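Sensor protein CzcS (PDB 5GPO) is a zinc-responsive histidine kinase of the bacterial inner membrane, here seen as its sensor domain, that drives Zn(II)-induced metal detoxification and antibiotic resistance in Pseudomonas aeruginosa. Local coordinates at the interface of chains A and B. Numbering follows the deposited sequence. Chains: chain A/B, Sensor protein CzcS.

Contact 1: the interface of chains A and B. Residues chain A 16-17, 20, 45; chain B 51, 53, 67, 124.
A:Lys16 lays the aliphatic part of its side chain across B:Leu124 at about a right angle, and its far end meets B:Leu51 head on. This is helix-on-sheet packing between two copies of the sensor domain of a two-component histidine kinase: helices 7-27 and 34-47 of chain A lie on strands 51-57, 65-68 and 119-127 of chain B. CG of A:Lys16 is 3.8 Å from CD2 of B:Leu124, the methyl that also reaches the helix backbone at A:Leu17. The lysine leaves its backbone with CG anti to N (chi1 -170°) and then bends at chi3 and chi4. This course brings CE within 3.7 Å of CD2 of B:Leu51. A long chain suits this place because its methylenes can pack on both leucines like a hydrocarbon, while the amino group NZ ends alongside the CD1 methyl of B:Leu51, 3.9 Å away.

One helical turn on, the A:Ile20 and B:Leu53 side chains reach toward each other, tip to tip, CD1 of the isoleucine 3.8 Å from CD2 of the leucine, with CG2 beside the same methyl.

A:Leu45, from the second helix, enters antiparallel to B:Leu124, and the side chains slide past each other with CD1 methyls 3.8 Å apart. Its other branch, CD2, passes B:Phe67 at the ring's rim rather than over its face, 4.0 Å from CE1. CD2 also lies 4.1 Å from CB of B:Leu51, whose side chain crosses that of A:Leu45 obliquely. Leucine suits this place because its fork touches three strands: CD1 meets B:Leu124 and also B:Leu51, while CD2 meets B:Phe67 and B:Leu51.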
ATOM      1  N   LYS A  16      -3.546   3.929  12.458  1.00 18.69           N
ATOM      2  CA  LYS A  16      -3.599   4.113  11.014  1.00 15.14           C
ATOM      3  C   LYS A  16      -4.765   5.021  10.613  1.00 16.71           C
ATOM      4  O   LYS A  16      -4.609   5.889   9.746  1.00 15.56           O
ATOM      5  CB  LYS A  16      -3.690   2.735  10.343  1.00 11.88           C
ATOM      6  CG  LYS A  16      -3.527   2.733   8.833  1.00 21.58           C
ATOM      7  CD  LYS A  16      -3.629   1.308   8.279  1.00 19.30           C
ATOM      8  CE  LYS A  16      -2.436   0.431   8.722  1.00 16.98           C
ATOM      9  NZ  LYS A  16      -1.131   0.958   8.290  1.00 17.37           N
ATOM     10  N   LEU A  17      -5.938   4.847  11.240  1.00 14.76           N
ATOM     11  CA  LEU A  17      -7.057   5.746  10.950  1.00 20.16           C
ATOM     12  C   LEU A  17      -6.698   7.190  11.276  1.00 16.23           C
ATOM     13  O   LEU A  17      -7.118   8.115  10.573  1.00 20.72           O
ATOM     14  CB  LEU A  17      -8.304   5.328  11.734  1.00 17.39           C
ATOM     15  CG  LEU A  17      -9.648   6.006  11.413  1.00 19.44           C
ATOM     16  CD1 LEU A  17     -10.166   5.672  10.013  1.00 21.27           C
ATOM     17  CD2 LEU A  17     -10.722   5.647  12.469  1.00 19.43           C
ATOM     18  N   ILE A  20      -4.849   8.667   8.458  1.00 19.36           N
ATOM     19  CA  ILE A  20      -5.808   9.023   7.415  1.00 15.94           C
ATOM     20  C   ILE A  20      -6.548  10.313   7.772  1.00 18.24           C
ATOM     21  O   ILE A  20      -6.713  11.200   6.931  1.00 19.47           O
ATOM     22  CB  ILE A  20      -6.790   7.861   7.177  1.00 17.48           C
ATOM     23  CG1 ILE A  20      -6.047   6.650   6.610  1.00 20.93           C
ATOM     24  CG2 ILE A  20      -7.928   8.304   6.251  1.00 20.44           C
ATOM     25  CD1 ILE A  20      -5.345   6.912   5.294  1.00 20.20           C
ATOM     26  N   LEU A  45      -1.712   6.089   2.723  1.00 16.41           N
ATOM     27  CA  LEU A  45      -1.998   4.696   3.057  1.00 16.10           C
ATOM     28  C   LEU A  45      -0.781   3.811   2.797  1.00 18.13           C
ATOM     29  O   LEU A  45      -0.450   2.933   3.604  1.00 20.68           O
ATOM     30  CB  LEU A  45      -3.215   4.193   2.264  1.00 20.83           C
ATOM     31  CG  LEU A  45      -3.773   2.823   2.705  1.00 19.50           C
ATOM     32  CD1 LEU A  45      -4.443   2.859   4.070  1.00 19.73           C
ATOM     33  CD2 LEU A  45      -4.714   2.229   1.671  1.00 22.02           C
TER
ATOM     34  N   LEU B  51      -4.398  -3.485   2.574  1.00 20.20           N
ATOM     35  CA  LEU B  51      -5.225  -2.464   3.179  1.00 20.60           C
ATOM     36  C   LEU B  51      -6.188  -1.942   2.121  1.00 15.98           C
ATOM     37  O   LEU B  51      -5.872  -1.923   0.927  1.00 19.11           O
ATOM     38  CB  LEU B  51      -4.347  -1.338   3.743  1.00 18.72           C
ATOM     39  CG  LEU B  51      -3.322  -1.658   4.831  1.00 20.95           C
ATOM     40  CD1 LEU B  51      -2.258  -0.584   4.834  1.00 22.06           C
ATOM     41  CD2 LEU B  51      -4.010  -1.708   6.199  1.00 17.09           C
ATOM     42  N   LEU B  53      -9.213   1.293   1.555  1.00 16.24           N
ATOM     43  CA  LEU B  53      -9.804   2.497   2.131  1.00 22.08           C
ATOM     44  C   LEU B  53     -11.000   2.945   1.309  1.00 21.90           C
ATOM     45  O   LEU B  53     -10.893   3.112   0.087  1.00 14.09           O
ATOM     46  CB  LEU B  53      -8.767   3.616   2.231  1.00 16.72           C
ATOM     47  CG  LEU B  53      -9.237   4.938   2.864  1.00 20.27           C
ATOM     48  CD1 LEU B  53      -9.811   4.701   4.260  1.00 17.67           C
ATOM     49  CD2 LEU B  53      -8.088   5.933   2.920  1.00 21.42           C
ATOM     50  N   PHE B  67      -9.804   2.834  -2.813  1.00 20.81           N
ATOM     51  CA  PHE B  67      -8.582   2.248  -3.352  1.00 17.08           C
ATOM     52  C   PHE B  67      -7.981   1.272  -2.346  1.00 21.38           C
ATOM     53  O   PHE B  67      -8.342   1.252  -1.173  1.00 18.21           O
ATOM     54  CB  PHE B  67      -7.561   3.328  -3.732  1.00 20.59           C
ATOM     55  CG  PHE B  67      -7.343   4.361  -2.669  1.00 20.64           C
ATOM     56  CD1 PHE B  67      -6.527   4.098  -1.577  1.00 19.35           C
ATOM     57  CD2 PHE B  67      -7.938   5.609  -2.766  1.00 22.18           C
ATOM     58  CE1 PHE B  67      -6.312   5.055  -0.599  1.00 20.11           C
ATOM     59  CE2 PHE B  67      -7.733   6.573  -1.792  1.00 22.91           C
ATOM     60  CZ  PHE B  67      -6.914   6.298  -0.707  1.00 20.37           C
ATOM     61  N   LEU B 124     -11.888   1.828   6.895  1.00 18.22           N
ATOM     62  CA  LEU B 124     -10.540   1.308   6.712  1.00 18.88           C
ATOM     63  C   LEU B 124     -10.500  -0.168   7.088  1.00 17.85           C
ATOM     64  O   LEU B 124     -10.859  -0.548   8.213  1.00 18.37           O
ATOM     65  CB  LEU B 124      -9.537   2.113   7.543  1.00 14.15           C
ATOM     66  CG  LEU B 124      -8.068   1.689   7.553  1.00 15.51           C
ATOM     67  CD1 LEU B 124      -7.423   1.797   6.171  1.00 17.04           C
ATOM     68  CD2 LEU B 124      -7.323   2.581   8.562  1.00 18.59           C
TER

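Contact 2: the interface of chains A and B. Residues chain A 55, 65, 67; chain B 34, 37-38, 41.
The sulfur of A:Met65 rests against B:Ala38, with SD 3.5 Å from CB and equally near CA of the alanine. These two residues bury 46 and 36 Å² against the opposite chain, and B:Leu41 adds 29 Å² one turn further along the same helix. Helix 34-47 of chain B here packs on strands 51-57 and 63-68 of chain A. Beyond CG the methionine is extended (chi2 172°), which carries its thioether out from the strand to the helix. The methyl CE continues past the sulfur toward the beginning of the helix, 4.1 Å from the backbone N of B:Ala38. Methionine suits this place because it is long, flexible and apolar; alanine suits its own because a single methyl lets the sulfur come close to the helix backbone.

A:Phe67 lies two residues on in the same strand. The far end of its ring approaches B:Ala38, with CE2 3.4 Å from the backbone O. That oxygen is displaced to one face of the ring. CB of B:Leu41 lies on the same side of the ring plane, outside the rim, 4.2 Å from CE1. The phenylalanine and leucine side chains cross at about a right angle, so the flat ring fits beside the start of the leucine chain.

Further out, B:Leu41 reaches toward A:Ile55 tip to tip. Its CD1 lies 4.0 Å from both CG1 and CD1 of the isoleucine, so one methyl meets the two outer carbons of the longer branch.

B:His39 and B:Asp43, one turn apart, take part in the zinc site; B:Ala38 is next to B:His39 in sequence, and B:Leu41 lies between it and B:Asp43. By fixing the face of this helix against the sheet of the other chain, the site may couple zinc binding to the arrangement of the two sensor domains, if the deposited pair is the dimer of the kinase.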
ATOM      1  N   ILE A  55      13.273   1.416  -7.325  1.00 20.40           N
ATOM      2  CA  ILE A  55      13.602   1.116  -8.721  1.00 17.45           C
ATOM      3  C   ILE A  55      14.960   1.734  -9.003  1.00 24.61           C
ATOM      4  O   ILE A  55      15.116   2.954  -8.891  1.00 20.24           O
ATOM      5  CB  ILE A  55      12.561   1.680  -9.694  1.00 15.89           C
ATOM      6  CG1 ILE A  55      11.162   1.205  -9.319  1.00 27.32           C
ATOM      7  CG2 ILE A  55      12.911   1.306 -11.136  1.00 18.35           C
ATOM      8  CD1 ILE A  55      11.024  -0.275  -9.314  1.00 24.80           C
ATOM      9  N   MET A  65      13.338   5.633  -8.765  1.00 23.98           N
ATOM     10  CA  MET A  65      12.087   5.892  -8.066  1.00 23.70           C
ATOM     11  C   MET A  65      12.082   5.111  -6.762  1.00 21.62           C
ATOM     12  O   MET A  65      12.743   4.071  -6.634  1.00 27.04           O
ATOM     13  CB  MET A  65      10.860   5.494  -8.888  1.00 24.75           C
ATOM     14  CG  MET A  65      11.075   5.420 -10.377  1.00 37.27           C
ATOM     15  SD  MET A  65       9.648   4.738 -11.201  1.00 43.72           S
ATOM     16  CE  MET A  65      10.304   4.365 -12.826  1.00 43.87           C
ATOM     17  N   PHE A  67       9.161   4.349  -3.473  1.00 23.37           N
ATOM     18  CA  PHE A  67       7.787   4.513  -3.004  1.00 22.04           C
ATOM     19  C   PHE A  67       7.567   3.737  -1.713  1.00 25.77           C
ATOM     20  O   PHE A  67       8.188   2.700  -1.477  1.00 20.16           O
ATOM     21  CB  PHE A  67       6.725   4.003  -4.016  1.00 27.29           C
ATOM     22  CG  PHE A  67       7.088   4.170  -5.470  1.00 38.62           C
ATOM     23  CD1 PHE A  67       7.862   3.214  -6.128  1.00 31.16           C
ATOM     24  CD2 PHE A  67       6.580   5.232  -6.209  1.00 42.78           C
ATOM     25  CE1 PHE A  67       8.168   3.349  -7.473  1.00 32.49           C
ATOM     26  CE2 PHE A  67       6.888   5.372  -7.555  1.00 40.05           C
ATOM     27  CZ  PHE A  67       7.682   4.426  -8.186  1.00 30.42           C
TER
ATOM     28  N   PRO B  34       8.688   7.897 -18.668  1.00 45.45           N
ATOM     29  CA  PRO B  34       9.157   7.448 -17.344  1.00 40.71           C
ATOM     30  C   PRO B  34       8.320   7.937 -16.172  1.00 36.84           C
ATOM     31  O   PRO B  34       8.153   7.193 -15.198  1.00 46.99           O
ATOM     32  CB  PRO B  34      10.587   7.998 -17.283  1.00 41.92           C
ATOM     33  CG  PRO B  34      11.010   8.079 -18.709  1.00 41.30           C
ATOM     34  CD  PRO B  34       9.778   8.485 -19.470  1.00 51.15           C
ATOM     35  N   GLN B  37       5.457   5.670 -15.838  1.00 42.92           N
ATOM     36  CA  GLN B  37       5.796   4.374 -15.252  1.00 41.55           C
ATOM     37  C   GLN B  37       5.780   4.437 -13.727  1.00 37.05           C
ATOM     38  O   GLN B  37       5.236   3.540 -13.070  1.00 33.60           O
ATOM     39  CB  GLN B  37       7.161   3.906 -15.764  1.00 32.70           C
ATOM     40  CG  GLN B  37       7.250   3.879 -17.287  1.00 32.49           C
ATOM     41  CD  GLN B  37       7.270   2.473 -17.871  1.00 33.27           C
ATOM     42  OE1 GLN B  37       7.982   1.598 -17.386  1.00 46.92           O
ATOM     43  NE2 GLN B  37       6.502   2.262 -18.934  1.00 34.54           N
ATOM     44  N   ALA B  38       6.376   5.487 -13.147  1.00 33.71           N
ATOM     45  CA  ALA B  38       6.343   5.653 -11.697  1.00 34.96           C
ATOM     46  C   ALA B  38       4.918   5.608 -11.165  1.00 32.54           C
ATOM     47  O   ALA B  38       4.647   4.994 -10.124  1.00 25.62           O
ATOM     48  CB  ALA B  38       7.009   6.973 -11.305  1.00 40.03           C
ATOM     49  N   LEU B  41       3.452   1.991 -11.060  1.00 24.34           N
ATOM     50  CA  LEU B  41       4.003   1.184  -9.973  1.00 28.97           C
ATOM     51  C   LEU B  41       3.429   1.607  -8.627  1.00 23.85           C
ATOM     52  O   LEU B  41       3.109   0.759  -7.780  1.00 25.15           O
ATOM     53  CB  LEU B  41       5.521   1.306  -9.957  1.00 31.64           C
ATOM     54  CG  LEU B  41       6.171   0.679 -11.174  1.00 24.81           C
ATOM     55  CD1 LEU B  41       7.676   0.953 -11.169  1.00 33.73           C
ATOM     56  CD2 LEU B  41       5.868  -0.799 -11.142  1.00 26.64           C
TER

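The centres of the C-alpha atoms of contact 1 and contact 2 lie about 22 Å apart, and the two contacts belong to one two-fold symmetric interface. Each sets helix 34-47 of one chain on the sheet of the other, with the chains exchanged: chain A supplies the helix in contact 1 and chain B in contact 2. Strand 51-57 is shared, and B:Phe67 takes part in contact 1 and its twin A:Phe67 in contact 2. Contact 1 also brings in helix 7-27. This reciprocal exchange would tie the zinc-binding helix of each subunit to its partner, if the crystallographic pair reflects the membrane kinase.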